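Local coordinates for Phospholipase/Carboxylesterase (Dyadobacter fermentans, PDB 4H0C), which probably hydrolyses carboxylic esters, and possibly palmitoyl thioesters on proteins, as an alpha/beta hydrolase of the phospholipase/carboxylesterase type, at residues 12-17 with 50-55; 29-34 with 107-112. All blocks are in the same frame, centred on the assembly; numbering follows the deposited sequence.

Contact 1. Residues 12-17 with 50-55; sequences ITSGVP and MAIYAP
Ile52, Ile12 and Val16 give up the most surface where strand 12-15 runs antiparallel to strand 50-55, at 155° between their short axes. Ile52 sits at the middle. Its N donates to Ser14 O and its O accepts from Ser14 N, each bond 2.9 Å long, although only the second arrives in the carbonyl plane, on a lone pair. With CG1 anti to the carbonyl carbon (chi1 -62°), the side chain reaches toward Gly15, and CD1 ends 3.8 Å from Gly15 CA. A side chain on Gly15 would collide with this branch, since a CB would lie 2.9 Å from Ile52 CG1; the positive phi of Gly15 also suits glycine. An alanine at Ile52 would lose the CD1 contact with Gly15 and would probably loosen the packing against Val25, Met27 and Gln42 on the same face. Ile12 pairs with Ala54 in the next hydrogen-bonded pair: Ala54 N approaches Ile12 O at 2.8 Å, nearly along the C=O axis. The side chain of Ile12 lies on the same face as Ile52, where it touches Ala35 and Ile39 of helix 35-39 while remaining exposed. Val16 follows the strand end. Its N still reaches Met50 O at 2.9 Å, and CG2, anti to the carbonyl carbon, rests 3.5 Å from that same oxygen. The reverse face carries Thr13 and Tyr53 side by side, with Thr13 CG2 above the ring in a CH-pi contact, 4.0 Å from the Tyr53 centroid; helix 77-94 packs against the tyrosine through Val88 and Ile92. Strand 50-55 is hydrogen-bonded on its other edge to strand 23-28, and 11-15 is the outermost strand on this side, here the antiparallel strand at the edge of an otherwise parallel alpha/beta hydrolase sheet.

Contact 2. Residues 29-34 with 107-112; sequences HGRGGT and FSQGAC. With CIT (citric acid), chain C.
An amide nitrogen, not an acceptor, lies over a guanidinium face: Gln109 NE2 is 3.2 Å from Arg31 CZ, offset toward the rim, with the planes 52° apart and the chains crossing at about a right angle. The amide is held there from outside, since Gln109 OE1 accepts from Trp62 N and its NE2 pairs with Ser61 OG. Arg31 turns at chi3 (-59°), bringing its edge to a citric acid molecule probably taken from the crystallisation liquor; Arg31 NE donates to citric acid O1 at 2.6 Å. The backbones approach closely where Gly110 CA lies 3.3 Å from His29 O, and a CB on Gly110 would clash with that oxygen. Ser108, with its positive phi of 57°, lies at a strand-to-helix turn consistent with a nucleophile elbow, and is hydrogen-bonded to His194, as a catalytic serine would be. Its OG also shares a hydrogen bond with citric acid O7 (3.1 Å). Beside this, one water accepts from Arg31 N at 2.8 Å and from Gln109 N at 3.1 Å, while donating to citric acid O2. Two backbone N-H groups thus converge on the water oxygen, an arrangement consistent with the oxyanion hole of an alpha/beta hydrolase.

Contact 1 lies at the edge of the sheet, about 15 Å from the chain centre, and contact 2 lies nearer the middle, about 9 Å from it; their centres are about 17 Å apart. Both are partly buried. Strand 23-28 joins them: it pairs with strand 50-55 and then leads into the loop 29-34, whose following helix, 35-39, covers one face of contact 1. They also touch, Pro55 O lying 3.6 Å from His29 CD2. Regular backbone bonds and aliphatic side chains hold the edge strand to its neighbour, whereas at the strand ends 29-34 and 107-112 are bridged by a water and a bound citric acid, beside a probable catalytic serine.

Contact 1. Residues 12-17 with 50-55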
# COMPACT_ATOMS: atom_id res chain seq x y z
N ILE A 12 -3.54 -0.57 14.91
CA ILE A 12 -2.52 -0.05 15.82
C ILE A 12 -2.15 1.37 15.38
O ILE A 12 -1.96 1.62 14.19
CB ILE A 12 -1.31 -1.00 15.82
CG1 ILE A 12 -1.71 -2.29 16.53
CG2 ILE A 12 -0.10 -0.39 16.50
CD1 ILE A 12 -0.76 -3.45 16.31
N THR A 13 -2.10 2.30 16.33
CA THR A 13 -1.76 3.68 16.01
C THR A 13 -0.44 4.11 16.66
O THR A 13 -0.05 3.58 17.72
CB THR A 13 -2.88 4.65 16.41
OG1 THR A 13 -3.07 4.59 17.82
CG2 THR A 13 -4.20 4.30 15.70
N SER A 14 0.23 5.07 16.03
CA SER A 14 1.48 5.65 16.50
C SER A 14 1.63 7.07 15.90
O SER A 14 0.68 7.63 15.33
CB SER A 14 2.65 4.76 16.05
OG SER A 14 3.89 5.21 16.60
N GLY A 15 2.82 7.65 16.03
CA GLY A 15 3.09 8.98 15.45
C GLY A 15 2.33 10.08 16.18
O GLY A 15 2.14 10.00 17.39
N VAL A 16 1.89 11.10 15.43
CA VAL A 16 1.20 12.26 16.01
C VAL A 16 -0.23 11.89 16.41
O VAL A 16 -0.97 11.33 15.62
CB VAL A 16 1.13 13.42 14.98
CG1 VAL A 16 0.52 14.67 15.61
CG2 VAL A 16 2.52 13.68 14.38
N PRO A 17 -0.63 12.22 17.65
CA PRO A 17 -2.03 12.05 18.09
C PRO A 17 -2.97 12.61 17.03
O PRO A 17 -2.78 13.74 16.54
CB PRO A 17 -2.09 12.88 19.37
CG PRO A 17 -0.70 12.77 19.93
CD PRO A 17 0.22 12.75 18.75
N MSE A 50 2.94 12.79 10.69
CA MSE A 50 1.77 11.94 10.45
C MSE A 50 1.24 11.23 11.69
O MSE A 50 2.02 10.76 12.55
CB MSE A 50 2.05 10.84 9.42
CG MSE A 50 2.05 11.30 7.93
SE MSE A 50 3.58 12.45 7.60
CE MSE A 50 3.55 12.28 5.67
N ALA A 51 -0.08 11.16 11.76
CA ALA A 51 -0.76 10.17 12.60
C ALA A 51 -0.58 8.85 11.85
O ALA A 51 -0.93 8.77 10.68
CB ALA A 51 -2.23 10.52 12.78
N ILE A 52 -0.05 7.84 12.52
CA ILE A 52 0.25 6.55 11.86
C ILE A 52 -0.81 5.53 12.25
O ILE A 52 -1.05 5.31 13.44
CB ILE A 52 1.65 6.04 12.26
CG1 ILE A 52 2.74 7.02 11.79
CG2 ILE A 52 1.88 4.60 11.80
CD1 ILE A 52 4.08 6.80 12.47
N TYR A 53 -1.47 4.95 11.24
CA TYR A 53 -2.40 3.83 11.42
C TYR A 53 -1.85 2.61 10.71
O TYR A 53 -1.55 2.68 9.53
CB TYR A 53 -3.74 4.16 10.77
CG TYR A 53 -4.58 5.15 11.56
CD1 TYR A 53 -5.81 4.76 12.11
CD2 TYR A 53 -4.17 6.47 11.73
CE1 TYR A 53 -6.59 5.65 12.84
CE2 TYR A 53 -4.94 7.36 12.47
CZ TYR A 53 -6.15 6.94 13.02
OH TYR A 53 -6.94 7.79 13.75
N ALA A 54 -1.78 1.47 11.40
CA ALA A 54 -1.32 0.24 10.79
C ALA A 54 -2.30 -0.88 11.16
O ALA A 54 -2.30 -1.33 12.31
CB ALA A 54 0.09 -0.10 11.26
N PRO A 55 -3.15 -1.31 10.21
CA PRO A 55 -4.06 -2.40 10.55
C PRO A 55 -3.30 -3.71 10.60
O PRO A 55 -2.33 -3.89 9.84
CB PRO A 55 -5.08 -2.41 9.39
CG PRO A 55 -4.37 -1.77 8.24
CD PRO A 55 -3.43 -0.74 8.87

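Contact 2. Residues 29-34 with 107-112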
# COMPACT_ATOMS: atom_id res chain seq x y z
N HIS A 29 1.64 -3.92 6.46
CA HIS A 29 2.69 -4.91 6.61
C HIS A 29 2.62 -6.00 5.56
O HIS A 29 1.59 -6.20 4.87
CB HIS A 29 2.67 -5.53 8.01
CG HIS A 29 1.45 -6.42 8.29
ND1 HIS A 29 1.32 -7.69 7.80
CD2 HIS A 29 0.34 -6.20 9.11
CE1 HIS A 29 0.16 -8.23 8.27
NE2 HIS A 29 -0.44 -7.31 9.05
N GLY A 30 3.72 -6.74 5.46
CA GLY A 30 3.83 -7.83 4.51
C GLY A 30 3.36 -9.18 5.04
O GLY A 30 2.89 -9.30 6.17
N ARG A 31 3.51 -10.21 4.20
CA ARG A 31 3.06 -11.57 4.54
C ARG A 31 3.85 -12.11 5.74
O ARG A 31 5.09 -12.10 5.73
CB ARG A 31 3.22 -12.51 3.34
CG ARG A 31 2.51 -13.85 3.51
CD ARG A 31 2.81 -14.78 2.34
NE ARG A 31 2.38 -14.16 1.07
CZ ARG A 31 1.15 -14.26 0.56
NH1 ARG A 31 0.22 -14.99 1.17
NH2 ARG A 31 0.85 -13.63 -0.57
N GLY A 32 3.12 -12.59 6.73
CA GLY A 32 3.74 -13.09 7.97
C GLY A 32 4.20 -11.98 8.91
O GLY A 32 4.84 -12.25 9.93
N GLY A 33 3.86 -10.73 8.58
CA GLY A 33 4.36 -9.57 9.31
C GLY A 33 3.36 -9.03 10.29
O GLY A 33 2.26 -9.59 10.46
N THR A 34 3.73 -7.95 10.96
CA THR A 34 2.85 -7.37 11.97
C THR A 34 2.77 -5.88 11.82
O THR A 34 3.68 -5.25 11.27
CB THR A 34 3.30 -7.69 13.43
OG1 THR A 34 4.55 -7.05 13.71
CG2 THR A 34 3.44 -9.21 13.65
N PHE A 107 4.84 -2.68 2.10
CA PHE A 107 5.94 -3.49 1.56
C PHE A 107 5.38 -4.82 1.12
O PHE A 107 4.64 -5.45 1.86
CB PHE A 107 7.05 -3.73 2.61
CG PHE A 107 8.09 -4.72 2.17
CD1 PHE A 107 8.91 -4.44 1.07
CD2 PHE A 107 8.24 -5.93 2.83
CE1 PHE A 107 9.87 -5.34 0.65
CE2 PHE A 107 9.22 -6.84 2.42
CZ PHE A 107 10.03 -6.55 1.33
N SER A 108 5.80 -5.26 -0.07
CA SER A 108 5.50 -6.62 -0.55
C SER A 108 3.98 -6.88 -0.57
O SER A 108 3.26 -6.15 -1.24
CB SER A 108 6.34 -7.66 0.23
OG SER A 108 6.42 -8.89 -0.48
N GLN A 109 3.49 -7.87 0.17
CA GLN A 109 2.05 -8.13 0.23
C GLN A 109 1.27 -6.87 0.57
O GLN A 109 0.19 -6.64 0.00
CB GLN A 109 1.72 -9.27 1.21
CG GLN A 109 0.28 -9.78 1.11
CD GLN A 109 -0.06 -10.74 2.25
OE1 GLN A 109 0.15 -10.42 3.42
NE2 GLN A 109 -0.61 -11.91 1.91
N GLY A 110 1.80 -6.08 1.50
CA GLY A 110 1.22 -4.77 1.87
C GLY A 110 1.28 -3.72 0.77
O GLY A 110 0.39 -2.87 0.69
N ALA A 111 2.32 -3.78 -0.08
CA ALA A 111 2.42 -2.85 -1.23
C ALA A 111 1.35 -3.21 -2.27
O ALA A 111 0.71 -2.33 -2.83
CB ALA A 111 3.80 -2.90 -1.86
N CYS A 112 1.14 -4.50 -2.51
CA CYS A 112 0.10 -4.94 -3.43
C CYS A 112 -1.28 -4.49 -2.93
O CYS A 112 -2.08 -3.98 -3.70
CB CYS A 112 0.11 -6.46 -3.56
SG CYS A 112 1.66 -7.06 -4.25
C1 CIT C . 4.54 -12.38 -1.06
O1 CIT C . 3.88 -13.44 -0.97
O2 CIT C . 4.94 -11.77 -0.06
C2 CIT C . 4.84 -11.84 -2.45
C3 CIT C . 3.80 -10.78 -2.85
O7 CIT C . 3.75 -9.76 -1.86
C4 CIT C . 4.15 -10.13 -4.18
C5 CIT C . 5.09 -8.95 -3.97
O3 CIT C . 4.64 -7.78 -4.10
O4 CIT C . 6.29 -9.20 -3.69
C6 CIT C . 2.40 -11.35 -2.93
O5 CIT C . 1.49 -10.78 -2.27
O6 CIT C . 2.21 -12.33 -3.67
O HOH W 1 4.91 -10.06 1.75